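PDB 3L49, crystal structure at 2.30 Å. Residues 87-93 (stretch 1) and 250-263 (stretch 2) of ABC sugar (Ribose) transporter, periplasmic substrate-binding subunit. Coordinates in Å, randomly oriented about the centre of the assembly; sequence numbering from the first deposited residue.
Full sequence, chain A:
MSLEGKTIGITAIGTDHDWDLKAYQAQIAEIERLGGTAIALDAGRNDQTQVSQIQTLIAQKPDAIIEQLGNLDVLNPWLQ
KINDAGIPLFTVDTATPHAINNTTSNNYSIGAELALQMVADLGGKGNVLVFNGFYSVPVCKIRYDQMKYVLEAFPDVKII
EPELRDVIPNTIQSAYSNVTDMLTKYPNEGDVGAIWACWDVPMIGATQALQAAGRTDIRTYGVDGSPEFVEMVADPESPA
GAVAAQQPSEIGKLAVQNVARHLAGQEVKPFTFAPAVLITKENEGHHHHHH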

ATOM      1  N   ILE A  87      19.614 -11.167  13.987  1.00 35.21           N
ATOM      2  CA  ILE A  87      18.199 -11.483  14.137  1.00 32.05           C
ATOM      3  C   ILE A  87      17.577 -11.579  12.744  1.00 35.24           C
ATOM      4  O   ILE A  87      17.709 -10.646  11.949  1.00 42.59           O
ATOM      5  CB  ILE A  87      17.452 -10.411  14.990  1.00 37.58           C
ATOM      6  CG1 ILE A  87      18.093 -10.261  16.376  1.00 36.80           C
ATOM      7  CG2 ILE A  87      15.959 -10.744  15.128  1.00 20.44           C
ATOM      8  CD1 ILE A  87      17.767  -8.932  17.065  1.00 23.23           C
ATOM      9  N   PRO A  88      16.913 -12.716  12.442  1.00 41.06           N
ATOM     10  CA  PRO A  88      16.241 -12.938  11.160  1.00 32.38           C
ATOM     11  C   PRO A  88      15.177 -11.878  10.869  1.00 31.02           C
ATOM     12  O   PRO A  88      14.324 -11.596  11.715  1.00 29.76           O
ATOM     13  CB  PRO A  88      15.597 -14.311  11.342  1.00 33.52           C
ATOM     14  CG  PRO A  88      16.401 -14.973  12.385  1.00 33.18           C
ATOM     15  CD  PRO A  88      16.786 -13.889  13.327  1.00 34.16           C
ATOM     16  N   LEU A  89      15.254 -11.281   9.683  1.00 22.40           N
ATOM     17  CA  LEU A  89      14.349 -10.202   9.303  1.00 24.39           C
ATOM     18  C   LEU A  89      13.402 -10.604   8.162  1.00 29.15           C
ATOM     19  O   LEU A  89      13.814 -11.140   7.138  1.00 33.69           O
ATOM     20  CB  LEU A  89      15.140  -8.926   8.962  1.00 21.94           C
ATOM     21  CG  LEU A  89      14.419  -7.651   8.505  1.00 16.79           C
ATOM     22  CD1 LEU A  89      13.323  -7.191   9.478  1.00 17.75           C
ATOM     23  CD2 LEU A  89      15.426  -6.537   8.258  1.00 23.50           C
ATOM     24  N   PHE A  90      12.120 -10.343   8.382  1.00 32.82           N
ATOM     25  CA  PHE A  90      11.067 -10.625   7.424  1.00 24.69           C
ATOM     26  C   PHE A  90      10.303  -9.332   7.248  1.00 26.87           C
ATOM     27  O   PHE A  90      10.203  -8.540   8.184  1.00 30.32           O
ATOM     28  CB  PHE A  90      10.154 -11.723   7.966  1.00 19.77           C
ATOM     29  CG  PHE A  90      10.814 -13.061   8.032  1.00 20.89           C
ATOM     30  CD1 PHE A  90      10.682 -13.960   6.980  1.00 26.33           C
ATOM     31  CD2 PHE A  90      11.595 -13.422   9.128  1.00 26.76           C
ATOM     32  CE1 PHE A  90      11.302 -15.203   7.017  1.00 29.66           C
ATOM     33  CE2 PHE A  90      12.221 -14.669   9.174  1.00 27.67           C
ATOM     34  CZ  PHE A  90      12.075 -15.554   8.114  1.00 26.64           C
ATOM     35  N   THR A  91       9.785  -9.092   6.051  1.00 25.11           N
ATOM     36  CA  THR A  91       8.970  -7.901   5.837  1.00 29.81           C
ATOM     37  C   THR A  91       7.604  -8.216   5.264  1.00 28.39           C
ATOM     38  O   THR A  91       7.423  -9.231   4.587  1.00 27.83           O
ATOM     39  CB  THR A  91       9.641  -6.879   4.893  1.00 26.66           C
ATOM     40  OG1 THR A  91       9.978  -7.526   3.661  1.00 27.07           O
ATOM     41  CG2 THR A  91      10.896  -6.263   5.522  1.00 21.85           C
ATOM     42  N   VAL A  92       6.640  -7.347   5.560  1.00 28.71           N
ATOM     43  CA  VAL A  92       5.445  -7.273   4.742  1.00 27.81           C
ATOM     44  C   VAL A  92       5.456  -5.952   3.981  1.00 31.95           C
ATOM     45  O   VAL A  92       5.631  -4.880   4.570  1.00 29.94           O
ATOM     46  CB  VAL A  92       4.096  -7.636   5.491  1.00 31.53           C
ATOM     47  CG1 VAL A  92       4.356  -8.267   6.846  1.00 32.84           C
ATOM     48  CG2 VAL A  92       3.132  -6.475   5.607  1.00 17.28           C
ATOM     49  N   ASP A  93       5.372  -6.076   2.655  1.00 23.93           N
ATOM     50  CA  ASP A  93       5.433  -4.969   1.681  1.00 25.87           C
ATOM     51  C   ASP A  93       6.785  -4.278   1.498  1.00 31.36           C
ATOM     52  O   ASP A  93       7.070  -3.761   0.414  1.00 39.18           O
ATOM     53  CB  ASP A  93       4.317  -3.939   1.906  1.00 20.97           C
ATOM     54  CG  ASP A  93       2.990  -4.381   1.321  1.00 35.80           C
ATOM     55  OD1 ASP A  93       2.860  -5.556   0.914  1.00 45.57           O
ATOM     56  OD2 ASP A  93       2.070  -3.544   1.254  1.00 43.91           O
ATOM     57  N   GLU A 250      -4.393 -12.086   4.648  1.00 29.87           N
ATOM     58  CA  GLU A 250      -3.591 -13.189   4.114  1.00 29.24           C
ATOM     59  C   GLU A 250      -2.104 -12.909   4.154  1.00 26.98           C
ATOM     60  O   GLU A 250      -1.331 -13.783   4.550  1.00 25.27           O
ATOM     61  CB  GLU A 250      -4.000 -13.557   2.696  1.00 37.15           C
ATOM     62  CG  GLU A 250      -5.025 -14.646   2.653  1.00 46.35           C
ATOM     63  CD  GLU A 250      -4.514 -15.991   3.148  1.00 45.97           C
ATOM     64  OE1 GLU A 250      -5.203 -16.600   3.999  1.00 52.62           O
ATOM     65  OE2 GLU A 250      -3.441 -16.443   2.684  1.00 38.87           O
ATOM     66  N   ILE A 251      -1.725 -11.696   3.740  1.00 21.06           N
ATOM     67  CA  ILE A 251      -0.328 -11.247   3.738  1.00 25.84           C
ATOM     68  C   ILE A 251       0.310 -11.395   5.130  1.00 26.36           C
ATOM     69  O   ILE A 251       1.381 -11.987   5.259  1.00 27.21           O
ATOM     70  CB  ILE A 251      -0.202  -9.795   3.170  1.00 21.58           C
ATOM     71  CG1 ILE A 251      -0.222  -9.821   1.638  1.00 20.41           C
ATOM     72  CG2 ILE A 251       1.065  -9.122   3.633  1.00 20.58           C
ATOM     73  CD1 ILE A 251      -0.963  -8.644   0.980  1.00 25.12           C
ATOM     74  N   GLY A 252      -0.371 -10.898   6.164  1.00 23.92           N
ATOM     75  CA  GLY A 252       0.117 -11.003   7.531  1.00 22.40           C
ATOM     76  C   GLY A 252       0.296 -12.439   7.988  1.00 23.08           C
ATOM     77  O   GLY A 252       1.328 -12.786   8.568  1.00 28.36           O
ATOM     78  N   LYS A 253      -0.711 -13.264   7.701  1.00 28.67           N
ATOM     79  CA  LYS A 253      -0.706 -14.695   8.009  1.00 25.56           C
ATOM     80  C   LYS A 253       0.461 -15.421   7.354  1.00 33.91           C
ATOM     81  O   LYS A 253       1.125 -16.231   7.996  1.00 32.99           O
ATOM     82  CB  LYS A 253      -1.999 -15.335   7.528  1.00 27.34           C
ATOM     83  CG  LYS A 253      -2.533 -16.383   8.463  1.00 29.51           C
ATOM     84  CD  LYS A 253      -3.548 -17.280   7.787  1.00 49.82           C
ATOM     85  CE  LYS A 253      -4.499 -17.881   8.815  1.00 58.56           C
ATOM     86  NZ  LYS A 253      -4.550 -19.364   8.728  1.00 41.06           N
ATOM     87  N   LEU A 254       0.707 -15.107   6.081  1.00 28.52           N
ATOM     88  CA  LEU A 254       1.718 -15.797   5.273  1.00 27.26           C
ATOM     89  C   LEU A 254       3.142 -15.438   5.680  1.00 28.39           C
ATOM     90  O   LEU A 254       4.042 -16.280   5.611  1.00 32.17           O
ATOM     91  CB  LEU A 254       1.515 -15.486   3.786  1.00 25.33           C
ATOM     92  CG  LEU A 254       0.377 -16.144   3.001  1.00 32.65           C
ATOM     93  CD1 LEU A 254       0.088 -15.350   1.730  1.00 31.91           C
ATOM     94  CD2 LEU A 254       0.705 -17.601   2.684  1.00 42.39           C
ATOM     95  N   ALA A 255       3.329 -14.180   6.083  1.00 25.19           N
ATOM     96  CA  ALA A 255       4.602 -13.677   6.583  1.00 21.66           C
ATOM     97  C   ALA A 255       5.064 -14.422   7.836  1.00 25.08           C
ATOM     98  O   ALA A 255       6.244 -14.730   7.970  1.00 28.96           O
ATOM     99  CB  ALA A 255       4.511 -12.177   6.850  1.00 17.26           C
ATOM    100  N   VAL A 256       4.123 -14.724   8.730  1.00 26.32           N
ATOM    101  CA  VAL A 256       4.419 -15.436   9.975  1.00 23.33           C
ATOM    102  C   VAL A 256       4.811 -16.892   9.698  1.00 24.92           C
ATOM    103  O   VAL A 256       5.674 -17.449  10.380  1.00 29.30           O
ATOM    104  CB  VAL A 256       3.252 -15.316  11.000  1.00 21.73           C
ATOM    105  CG1 VAL A 256       3.531 -16.115  12.269  1.00 18.41           C
ATOM    106  CG2 VAL A 256       3.034 -13.867  11.364  1.00 16.05           C
ATOM    107  N   GLN A 257       4.210 -17.514   8.692  1.00 26.58           N
ATOM    108  CA  GLN A 257       4.634 -18.877   8.381  1.00 31.25           C
ATOM    109  C   GLN A 257       5.908 -18.947   7.553  1.00 24.29           C
ATOM    110  O   GLN A 257       6.538 -19.985   7.509  1.00 32.44           O
ATOM    111  CB  GLN A 257       3.523 -19.765   7.825  1.00 28.31           C
ATOM    112  CG  GLN A 257       2.380 -19.061   7.186  1.00 36.27           C
ATOM    113  CD  GLN A 257       1.065 -19.740   7.499  1.00 45.62           C
ATOM    114  OE1 GLN A 257       0.298 -20.056   6.598  1.00 50.10           O
ATOM    115  NE2 GLN A 257       0.801 -19.975   8.781  1.00 45.87           N
ATOM    116  N   ASN A 258       6.297 -17.842   6.929  1.00 31.19           N
ATOM    117  CA  ASN A 258       7.655 -17.717   6.415  1.00 25.22           C
ATOM    118  C   ASN A 258       8.667 -17.666   7.556  1.00 28.40           C
ATOM    119  O   ASN A 258       9.721 -18.299   7.483  1.00 25.14           O
ATOM    120  CB  ASN A 258       7.795 -16.497   5.511  1.00 30.67           C
ATOM    121  CG  ASN A 258       7.284 -16.758   4.111  1.00 36.36           C
ATOM    122  OD1 ASN A 258       7.493 -17.839   3.555  1.00 38.63           O
ATOM    123  ND2 ASN A 258       6.607 -15.771   3.533  1.00 16.37           N
ATOM    124  N   VAL A 259       8.332 -16.924   8.612  1.00 28.22           N
ATOM    125  CA  VAL A 259       9.118 -16.922   9.845  1.00 29.36           C
ATOM    126  C   VAL A 259       9.185 -18.329  10.452  1.00 28.09           C
ATOM    127  O   VAL A 259      10.266 -18.849  10.725  1.00 33.32           O
ATOM    128  CB  VAL A 259       8.539 -15.940  10.898  1.00 28.28           C
ATOM    129  CG1 VAL A 259       9.379 -15.957  12.162  1.00 37.57           C
ATOM    130  CG2 VAL A 259       8.471 -14.529  10.349  1.00 17.63           C
ATOM    131  N   ALA A 260       8.020 -18.941  10.635  1.00 33.26           N
ATOM    132  CA  ALA A 260       7.913 -20.265  11.242  1.00 31.23           C
ATOM    133  C   ALA A 260       8.617 -21.350  10.423  1.00 33.64           C
ATOM    134  O   ALA A 260       9.117 -22.319  10.984  1.00 27.34           O
ATOM    135  CB  ALA A 260       6.454 -20.621  11.455  1.00 26.13           C
ATOM    136  N   ARG A 261       8.660 -21.169   9.103  1.00 38.20           N
ATOM    137  CA  ARG A 261       9.318 -22.116   8.207  1.00 43.71           C
ATOM    138  C   ARG A 261      10.825 -22.015   8.369  1.00 35.13           C
ATOM    139  O   ARG A 261      11.502 -23.024   8.536  1.00 34.32           O
ATOM    140  CB  ARG A 261       8.934 -21.841   6.749  1.00 46.94           C
ATOM    141  CG  ARG A 261       8.731 -23.081   5.915  1.00 55.05           C
ATOM    142  CD  ARG A 261       8.495 -22.757   4.443  1.00 52.00           C
ATOM    143  NE  ARG A 261       7.907 -23.898   3.744  1.00 65.84           N
ATOM    144  CZ  ARG A 261       8.590 -24.926   3.243  1.00 75.16           C
ATOM    145  NH1 ARG A 261       9.913 -24.979   3.340  1.00 86.08           N
ATOM    146  NH2 ARG A 261       7.943 -25.910   2.633  1.00 82.88           N
ATOM    147  N   HIS A 262      11.324 -20.782   8.337  1.00 39.27           N
ATOM    148  CA  HIS A 262      12.743 -20.470   8.455  1.00 40.48           C
ATOM    149  C   HIS A 262      13.361 -20.975   9.764  1.00 42.85           C
ATOM    150  O   HIS A 262      14.486 -21.488   9.776  1.00 44.47           O
ATOM    151  CB  HIS A 262      12.933 -18.959   8.341  1.00 39.52           C
ATOM    152  CG  HIS A 262      14.330 -18.499   8.613  1.00 44.76           C
ATOM    153  ND1 HIS A 262      15.335 -18.583   7.674  1.00 50.82           N
ATOM    154  CD2 HIS A 262      14.890 -17.950   9.716  1.00 44.81           C
ATOM    155  CE1 HIS A 262      16.455 -18.106   8.188  1.00 46.79           C
ATOM    156  NE2 HIS A 262      16.212 -17.714   9.424  1.00 43.60           N
ATOM    157  N   LEU A 263      12.612 -20.830  10.854  1.00 28.77           N
ATOM    158  CA  LEU A 263      13.106 -21.190  12.176  1.00 32.35           C
ATOM    159  C   LEU A 263      13.104 -22.702  12.386  1.00 36.94           C
ATOM    160  O   LEU A 263      13.858 -23.226  13.207  1.00 41.64           O
ATOM    161  CB  LEU A 263      12.309 -20.463  13.268  1.00 27.48           C
ATOM    162  CG  LEU A 263      12.489 -18.940  13.355  1.00 24.35           C
ATOM    163  CD1 LEU A 263      11.500 -18.320  14.319  1.00 12.80           C
ATOM    164  CD2 LEU A 263      13.914 -18.554  13.733  1.00 29.69           C
TER

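The helix of stretch 2 runs nearly antiparallel to strand 89-92, at 167°, with the two axes 8.8 Å apart at their closest. No hydrogen bond crosses between them; the contact is mostly side-chain packing, burying 400 Å² in all. On the strand the alternation is simple: Phe 90 and Val 92 point toward the helix, Leu 89 and Thr 91 away.

Along the helix, Ile 251 makes the first contact. Its CG2 lies 3.9 Å from CB of Val 92, one branched aliphatic side chain against another. One turn on, Ala 255 sits where the backbones come close, with Ala 255 CA 6.7 Å from Val 92 CA. A single methyl suffices to fill this gap: CB of Ala 255 is 3.9 Å from CG1 of Val 92. Val 256 points away from the strand and makes no contact with it.

The next turn receives Phe 90, which has the largest area covered in the contact. Asn 258 starts toward the strand, but its end leads away, and its ND2 is hydrogen-bonded elsewhere in the structure. What it offers Phe 90 is mainly its base: CE1 of the ring lies 3.5 Å from Asn 258 O and 4.0 Å from Asn 258 CB. Asn 258 O already accepts the helical hydrogen bond from His 262 N, at 3.1 Å. Val 259, at chi1 t, lays CG2 over one face of the ring, 3.8 Å from the Phe 90 ring centroid, a CH-pi contact.

His 262 closes the contact at its more exposed end. Its CB meets the ring edge, 3.5 Å from Phe 90 CZ, while its imidazole presents a face to that edge in an offset edge-to-face pair, planes at 72°. Its NE2 also reaches within 4.0 Å of CB of Pro 88. Both residues are partly exposed, a setting an imidazole tolerates well.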